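Local coordinates for protein agmatinase (Burkholderia thailandensis, PDB 4DZ4) that probably hydrolyses agmatine to putrescine and urea, as a manganese-dependent enzyme of the arginase family with two metal ions in each subunit, at residues L159-A164 / S197-I202; D163-T168 / T244-C249. All coordinates share one frame; numbering follows the deposited sequence.

Interaction 1: L159-A164 / S197-I202; sequences LIHFDA and SVQVGI. With MN (manganese (II) ion), chain Q; MN (manganese (II) ion), chain P.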
ATOM      1  N   LEU B 159     -23.731  29.269   6.020  1.00 14.14           N
ATOM      2  CA  LEU B 159     -22.855  28.139   5.706  1.00 13.20           C
ATOM      3  C   LEU B 159     -22.315  27.522   6.991  1.00 12.76           C
ATOM      4  O   LEU B 159     -21.834  28.234   7.891  1.00 13.08           O
ATOM      5  CB  LEU B 159     -21.697  28.566   4.809  1.00 12.93           C
ATOM      6  CG  LEU B 159     -20.881  27.415   4.198  1.00 13.26           C
ATOM      7  CD1 LEU B 159     -21.688  26.692   3.117  1.00 13.25           C
ATOM      8  CD2 LEU B 159     -19.578  27.967   3.617  1.00 12.90           C
ATOM      9  N   ILE B 160     -22.422  26.207   7.077  1.00 11.88           N
ATOM     10  CA  ILE B 160     -21.777  25.459   8.172  1.00 11.82           C
ATOM     11  C   ILE B 160     -20.690  24.633   7.486  1.00 11.02           C
ATOM     12  O   ILE B 160     -20.973  23.708   6.746  1.00 10.91           O
ATOM     13  CB  ILE B 160     -22.754  24.541   8.937  1.00 12.27           C
ATOM     14  CG1 ILE B 160     -23.906  25.356   9.558  1.00 13.18           C
ATOM     15  CG2 ILE B 160     -21.967  23.777  10.017  1.00 12.38           C
ATOM     16  CD1 ILE B 160     -24.997  24.484  10.168  1.00 13.48           C
ATOM     17  N   HIS B 161     -19.440  24.973   7.762  1.00 10.86           N
ATOM     18  CA  HIS B 161     -18.306  24.519   6.930  1.00 10.48           C
ATOM     19  C   HIS B 161     -17.264  23.831   7.782  1.00 10.60           C
ATOM     20  O   HIS B 161     -16.672  24.464   8.651  1.00 11.01           O
ATOM     21  CB  HIS B 161     -17.782  25.767   6.229  1.00 10.74           C
ATOM     22  CG  HIS B 161     -16.507  25.586   5.436  1.00 10.49           C
ATOM     23  ND1 HIS B 161     -15.729  26.650   5.100  1.00 10.92           N
ATOM     24  CD2 HIS B 161     -15.909  24.471   4.872  1.00 10.31           C
ATOM     25  CE1 HIS B 161     -14.673  26.229   4.379  1.00 10.44           C
ATOM     26  NE2 HIS B 161     -14.772  24.905   4.235  1.00 10.33           N
ATOM     27  N   PHE B 162     -17.109  22.518   7.596  1.00  9.99           N
ATOM     28  CA  PHE B 162     -16.116  21.745   8.350  1.00 10.06           C
ATOM     29  C   PHE B 162     -14.892  21.588   7.441  1.00  9.84           C
ATOM     30  O   PHE B 162     -15.033  21.086   6.317  1.00  9.61           O
ATOM     31  CB  PHE B 162     -16.665  20.363   8.701  1.00 10.10           C
ATOM     32  CG  PHE B 162     -17.769  20.373   9.715  1.00 10.87           C
ATOM     33  CD1 PHE B 162     -17.509  20.088  11.061  1.00 11.30           C
ATOM     34  CD2 PHE B 162     -19.084  20.629   9.322  1.00 10.93           C
ATOM     35  CE1 PHE B 162     -18.526  20.091  12.020  1.00 12.19           C
ATOM     36  CE2 PHE B 162     -20.122  20.602  10.269  1.00 11.47           C
ATOM     37  CZ  PHE B 162     -19.846  20.333  11.609  1.00 11.92           C
ATOM     38  N   ASP B 163     -13.700  21.986   7.898  1.00  9.84           N
ATOM     39  CA  ASP B 163     -12.544  22.045   6.994  1.00  9.88           C
ATOM     40  C   ASP B 163     -11.322  22.431   7.778  1.00  9.83           C
ATOM     41  O   ASP B 163     -11.421  23.225   8.723  1.00 10.13           O
ATOM     42  CB  ASP B 163     -12.792  23.135   5.929  1.00  9.47           C
ATOM     43  CG  ASP B 163     -12.081  22.879   4.604  1.00 10.16           C
ATOM     44  OD1 ASP B 163     -10.884  22.525   4.592  1.00 10.19           O
ATOM     45  OD2 ASP B 163     -12.720  23.137   3.560  1.00  9.88           O
ATOM     46  N   ALA B 164     -10.170  21.927   7.360  1.00  9.54           N
ATOM     47  CA  ALA B 164      -8.902  22.508   7.822  1.00  9.33           C
ATOM     48  C   ALA B 164      -8.651  23.893   7.204  1.00  9.50           C
ATOM     49  O   ALA B 164      -7.813  24.647   7.714  1.00  9.59           O
ATOM     50  CB  ALA B 164      -7.732  21.576   7.469  1.00  9.40           C
ATOM     51  N   SER B 197     -22.536  32.495   9.525  1.00 14.90           N
ATOM     52  CA  SER B 197     -21.863  31.308   8.996  1.00 13.45           C
ATOM     53  C   SER B 197     -20.726  30.937   9.922  1.00 13.19           C
ATOM     54  O   SER B 197     -20.259  31.756  10.700  1.00 12.92           O
ATOM     55  CB  SER B 197     -21.296  31.594   7.597  1.00 13.06           C
ATOM     56  OG  SER B 197     -22.369  31.718   6.663  1.00 13.13           O
ATOM     57  N   VAL B 198     -20.267  29.705   9.813  1.00 12.61           N
ATOM     58  CA  VAL B 198     -19.268  29.217  10.768  1.00 12.87           C
ATOM     59  C   VAL B 198     -18.373  28.175  10.121  1.00 12.39           C
ATOM     60  O   VAL B 198     -18.842  27.306   9.353  1.00 12.10           O
ATOM     61  CB  VAL B 198     -19.947  28.677  12.063  1.00 13.49           C
ATOM     62  CG1 VAL B 198     -20.919  27.525  11.751  1.00 13.36           C
ATOM     63  CG2 VAL B 198     -18.894  28.268  13.103  1.00 13.41           C
ATOM     64  N   GLN B 199     -17.084  28.254  10.456  1.00 12.06           N
ATOM     65  CA  GLN B 199     -16.086  27.345   9.913  1.00 12.10           C
ATOM     66  C   GLN B 199     -15.469  26.597  11.094  1.00 11.91           C
ATOM     67  O   GLN B 199     -15.062  27.217  12.065  1.00 13.15           O
ATOM     68  CB  GLN B 199     -15.058  28.139   9.120  1.00 11.94           C
ATOM     69  CG  GLN B 199     -15.690  28.817   7.894  1.00 12.18           C
ATOM     70  CD  GLN B 199     -14.716  29.647   7.080  1.00 12.89           C
ATOM     71  OE1 GLN B 199     -13.990  30.498   7.610  1.00 13.83           O
ATOM     72  NE2 GLN B 199     -14.672  29.382   5.766  1.00 12.95           N
ATOM     73  N   VAL B 200     -15.435  25.276  10.995  1.00 11.37           N
ATOM     74  CA  VAL B 200     -15.138  24.398  12.139  1.00 11.52           C
ATOM     75  C   VAL B 200     -13.961  23.467  11.799  1.00 10.84           C
ATOM     76  O   VAL B 200     -13.992  22.757  10.784  1.00 10.76           O
ATOM     77  CB  VAL B 200     -16.353  23.516  12.493  1.00 11.84           C
ATOM     78  CG1 VAL B 200     -16.039  22.671  13.732  1.00 12.50           C
ATOM     79  CG2 VAL B 200     -17.601  24.376  12.768  1.00 12.51           C
ATOM     80  N   GLY B 201     -12.937  23.468  12.652  1.00 10.92           N
ATOM     81  CA  GLY B 201     -11.752  22.625  12.463  1.00 10.67           C
ATOM     82  C   GLY B 201     -10.608  23.341  11.736  1.00 10.68           C
ATOM     83  O   GLY B 201      -9.553  22.743  11.463  1.00 10.13           O
ATOM     84  N   ILE B 202     -10.816  24.623  11.440  1.00 10.39           N
ATOM     85  CA  ILE B 202      -9.817  25.468  10.753  1.00 10.36           C
ATOM     86  C   ILE B 202      -8.445  25.387  11.411  1.00 10.81           C
ATOM     87  O   ILE B 202      -8.316  25.442  12.628  1.00 11.15           O
ATOM     88  CB  ILE B 202     -10.269  26.945  10.652  1.00 10.97           C
ATOM     89  CG1 ILE B 202     -11.585  27.060   9.848  1.00 10.48           C
ATOM     90  CG2 ILE B 202      -9.130  27.804  10.053  1.00 10.88           C
ATOM     91  CD1 ILE B 202     -11.462  26.671   8.358  1.00 10.42           C
TER
HETATM   92 MN    MN Q 402      -9.708  21.537   3.135  1.00 13.04          MN
HETATM   93 MN    MN P 401     -12.061  22.985   1.473  0.78 14.69          MN
HETATM   94  O   HOH W   1     -10.126  22.957   1.682  1.00 13.72           O
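H161 and Q199 face each other across two neighbouring parallel strands, 159-162 and 198-200, and the imidazole of H161 links Q199 to D163. CB of H161 packs against V198 O (3.6 Å) and the aliphatic CG of Q199. With CG anti to the backbone N (chi1 173°), the ring stands out from the sheet, leaning toward D163, with a nitrogen at each working edge. H161 ND1 accepts a hydrogen bond from Q199 NE2 at 3.0 Å, near the ring plane, although ring and amide planes are turned 54° apart. At the far edge H161 NE2 donates to D163 OD2 (2.8 Å), met on the anti side of the carboxylate. Histidine suits this place because it can accept at one nitrogen and donate at the other, and the two bonds together fix its rotation. On the other face of the sheet F162 and V200 lie side by side, F162 CD1 3.9 Å from V200 CB. Backbone bonds alternate along the strands up to D163 N and V200 O (3.0 Å). G201 then turns the chain at phi 94°, where a side chain would press on the preceding carbonyl O. Here a beta-alpha-beta unit of the arginase fold delivers D163, from its strand's C-terminal end, to both manganese ions.

Interaction 2: D163-T168 / T244-C249; sequences DAHCDT and TFDIDC. With MN (manganese (II) ion), chain Q; MN (manganese (II) ion), chain P.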
ATOM      1  N   ASP B 163     -13.700  21.986   7.898  1.00  9.84           N
ATOM      2  CA  ASP B 163     -12.544  22.045   6.994  1.00  9.88           C
ATOM      3  C   ASP B 163     -11.322  22.431   7.778  1.00  9.83           C
ATOM      4  O   ASP B 163     -11.421  23.225   8.723  1.00 10.13           O
ATOM      5  CB  ASP B 163     -12.792  23.135   5.929  1.00  9.47           C
ATOM      6  CG  ASP B 163     -12.081  22.879   4.604  1.00 10.16           C
ATOM      7  OD1 ASP B 163     -10.884  22.525   4.592  1.00 10.19           O
ATOM      8  OD2 ASP B 163     -12.720  23.137   3.560  1.00  9.88           O
ATOM      9  N   ALA B 164     -10.170  21.927   7.360  1.00  9.54           N
ATOM     10  CA  ALA B 164      -8.902  22.508   7.822  1.00  9.33           C
ATOM     11  C   ALA B 164      -8.651  23.893   7.204  1.00  9.50           C
ATOM     12  O   ALA B 164      -7.813  24.647   7.714  1.00  9.59           O
ATOM     13  CB  ALA B 164      -7.732  21.576   7.469  1.00  9.40           C
ATOM     14  N   HIS B 165      -9.354  24.199   6.100  1.00  9.29           N
ATOM     15  CA  HIS B 165      -9.115  25.382   5.250  1.00  9.58           C
ATOM     16  C   HIS B 165     -10.366  26.255   5.124  1.00  9.98           C
ATOM     17  O   HIS B 165     -11.461  25.770   4.915  1.00  9.62           O
ATOM     18  CB  HIS B 165      -8.720  24.959   3.828  1.00  9.59           C
ATOM     19  CG  HIS B 165      -7.581  23.976   3.786  1.00  9.86           C
ATOM     20  ND1 HIS B 165      -7.775  22.631   3.756  1.00 10.19           N
ATOM     21  CD2 HIS B 165      -6.210  24.182   3.767  1.00 10.44           C
ATOM     22  CE1 HIS B 165      -6.565  22.014   3.736  1.00 10.22           C
ATOM     23  NE2 HIS B 165      -5.618  22.965   3.726  1.00 10.47           N
ATOM     24  N   CYS B 166     -10.166  27.559   5.184  1.00 10.23           N
ATOM     25  CA  CYS B 166     -11.285  28.508   5.081  1.00 10.90           C
ATOM     26  C   CYS B 166     -11.827  28.644   3.663  1.00 11.27           C
ATOM     27  O   CYS B 166     -13.006  29.007   3.464  1.00 11.46           O
ATOM     28  CB  CYS B 166     -10.853  29.873   5.603  1.00 11.69           C
ATOM     29  SG  CYS B 166      -9.513  30.634   4.660  1.00 12.38           S
ATOM     30  N   ASP B 167     -10.975  28.349   2.677  1.00 11.00           N
ATOM     31  CA  ASP B 167     -11.329  28.479   1.252  1.00 11.56           C
ATOM     32  C   ASP B 167     -11.872  29.863   0.891  1.00 12.13           C
ATOM     33  O   ASP B 167     -12.667  30.014  -0.053  1.00 12.62           O
ATOM     34  CB  ASP B 167     -12.265  27.337   0.832  1.00 11.66           C
ATOM     35  CG  ASP B 167     -11.621  25.954   1.069  1.00 11.47           C
ATOM     36  OD1 ASP B 167     -10.361  25.896   1.109  1.00 11.50           O
ATOM     37  OD2 ASP B 167     -12.351  24.954   1.214  1.00 12.14           O
ATOM     38  N   THR B 168     -11.426  30.875   1.635  1.00 12.20           N
ATOM     39  CA  THR B 168     -11.811  32.261   1.401  1.00 12.89           C
ATOM     40  C   THR B 168     -10.607  33.163   1.059  1.00 13.50           C
ATOM     41  O   THR B 168     -10.699  34.377   1.155  1.00 14.37           O
ATOM     42  CB  THR B 168     -12.564  32.841   2.636  1.00 13.06           C
ATOM     43  OG1 THR B 168     -11.770  32.616   3.819  1.00 13.05           O
ATOM     44  CG2 THR B 168     -13.923  32.186   2.812  1.00 13.15           C
ATOM     45  N   THR B 244     -21.326  21.970   4.556  1.00 10.80           N
ATOM     46  CA  THR B 244     -20.320  21.453   3.624  1.00 10.60           C
ATOM     47  C   THR B 244     -19.206  20.841   4.456  1.00 10.59           C
ATOM     48  O   THR B 244     -18.622  21.511   5.307  1.00 11.06           O
ATOM     49  CB  THR B 244     -19.838  22.536   2.617  1.00 10.82           C
ATOM     50  OG1 THR B 244     -18.820  21.994   1.765  1.00 11.00           O
ATOM     51  CG2 THR B 244     -19.292  23.803   3.325  1.00 11.19           C
ATOM     52  N   PHE B 245     -18.973  19.557   4.256  1.00 10.09           N
ATOM     53  CA  PHE B 245     -17.994  18.835   5.064  1.00 10.20           C
ATOM     54  C   PHE B 245     -16.807  18.403   4.216  1.00  9.97           C
ATOM     55  O   PHE B 245     -16.922  17.458   3.427  1.00  9.89           O
ATOM     56  CB  PHE B 245     -18.632  17.616   5.744  1.00 10.73           C
ATOM     57  CG  PHE B 245     -17.842  17.109   6.920  1.00 11.06           C
ATOM     58  CD1 PHE B 245     -16.619  16.477   6.719  1.00 11.30           C
ATOM     59  CD2 PHE B 245     -18.315  17.293   8.240  1.00 11.60           C
ATOM     60  CE1 PHE B 245     -15.845  16.026   7.794  1.00 11.11           C
ATOM     61  CE2 PHE B 245     -17.571  16.813   9.318  1.00 11.95           C
ATOM     62  CZ  PHE B 245     -16.330  16.180   9.100  1.00 11.93           C
ATOM     63  N   ASP B 246     -15.679  19.079   4.395  1.00 10.37           N
ATOM     64  CA  ASP B 246     -14.423  18.693   3.731  1.00 10.20           C
ATOM     65  C   ASP B 246     -13.781  17.663   4.665  1.00  9.80           C
ATOM     66  O   ASP B 246     -13.513  17.969   5.807  1.00  9.79           O
ATOM     67  CB  ASP B 246     -13.567  19.954   3.515  1.00 10.67           C
ATOM     68  CG  ASP B 246     -12.165  19.667   2.868  1.00 10.83           C
ATOM     69  OD1 ASP B 246     -11.712  18.507   2.865  1.00 10.79           O
ATOM     70  OD2 ASP B 246     -11.526  20.638   2.393  1.00 11.52           O
ATOM     71  N   ILE B 247     -13.603  16.428   4.190  1.00  9.04           N
ATOM     72  CA  ILE B 247     -13.056  15.345   5.008  1.00  9.43           C
ATOM     73  C   ILE B 247     -11.695  15.692   5.649  1.00  9.38           C
ATOM     74  O   ILE B 247     -11.350  15.141   6.704  1.00  9.29           O
ATOM     75  CB  ILE B 247     -13.022  14.015   4.217  1.00  9.26           C
ATOM     76  CG1 ILE B 247     -13.132  12.788   5.179  1.00  9.94           C
ATOM     77  CG2 ILE B 247     -11.794  13.965   3.272  1.00  9.07           C
ATOM     78  CD1 ILE B 247     -14.392  12.707   6.029  1.00 10.40           C
ATOM     79  N   ASP B 248     -10.964  16.644   5.066  1.00  9.09           N
ATOM     80  CA  ASP B 248      -9.684  17.077   5.671  1.00  9.70           C
ATOM     81  C   ASP B 248      -9.854  17.900   6.954  1.00  9.58           C
ATOM     82  O   ASP B 248      -8.871  18.266   7.599  1.00  9.84           O
ATOM     83  CB  ASP B 248      -8.741  17.741   4.639  1.00 10.59           C
ATOM     84  CG  ASP B 248      -9.105  19.209   4.287  1.00 11.85           C
ATOM     85  OD1 ASP B 248      -8.651  19.627   3.190  1.00 12.34           O
ATOM     86  OD2 ASP B 248      -9.818  19.924   5.032  1.00 12.55           O
ATOM     87  N   CYS B 249     -11.111  18.164   7.332  1.00  9.89           N
ATOM     88  CA  CYS B 249     -11.410  18.634   8.709  1.00  9.87           C
ATOM     89  C   CYS B 249     -10.807  17.602   9.722  1.00  9.59           C
ATOM     90  O   CYS B 249     -10.219  17.975  10.742  1.00  9.55           O
ATOM     91  CB  CYS B 249     -12.930  18.704   8.900  1.00 10.92           C
ATOM     92  SG  CYS B 249     -13.374  19.278  10.555  1.00 13.45           S
TER
HETATM   93 MN    MN Q 402      -9.708  21.537   3.135  1.00 13.04          MN
HETATM   94 MN    MN P 401     -12.061  22.985   1.473  0.78 14.69          MN
HETATM   95  O   HOH W   1     -10.126  22.957   1.682  1.00 13.72           O
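D163, D246 and D248 bring three carboxylates together around two manganese ions, with the D246 and D248 planes turned well away from that of D163, by 73° and 56°. D163 OD1 lies only 2.8 Å from D248 OD2, a close approach of two acceptors made possible by the cation they share. D163 uses one oxygen for each ion, a span that the short, two-oxygen aspartate suits, whereas D246 bridges through OD2 alone, bound at 2.2 Å to the manganese ion of chain Q and more loosely, at 2.6 Å, to that of chain P. D248 CG sits between its backbone N and carbonyl carbon (chi1 78°), which brings both oxygens to the chain Q ion. D246 ends strand 240-246 and D248 sits on the 3-10 turn that follows; with the loop 163-168 after the neighbouring strand they form the binuclear manganese centre of the arginase family, where H139 also binds the chain P ion. H165 binds the chain Q ion through ND1, meeting the D248 carboxylate at its ring edge. Backbone N-H groups also hold the carboxylates. A164 N donates to D248 OD2 (3.1 Å), nearly in line with its C-O bond, and H165 N reaches D163 OD1 from above the carboxylate in an Asx turn. D248 N closes a second Asx turn on D246 OD1, which binds neither ion. D167 binds the chain P ion through OD2, while its OD1 accepts a hydrogen bond (3.0 Å) from the bridging water, whose oxygen is 2.1 Å from the chain Q manganese and 1.9 Å from the chain P one.

Interactions 1 and 2 share D163 and A164, and their centres are 6 Å apart. Strand 158-162 lies between strands 198-202 and 240-246 in the parallel sheet, so one edge of it serves interaction 1 while the other pairs with the strand of interaction 2, with I160 O 2.8 Å from T244 N and F162 O 2.9 Å from D246 N. These probable hydrogen bonds set the two metal-binding strand ends side by side. Interaction 1 thus supplies H161 as a second-shell residue, itself held by Q199, behind the first-shell ligands of interaction 2. Q199 also approaches the metal-binding loop, its NE2 lying 2.9 Å from C166 O, a weak hydrogen bond.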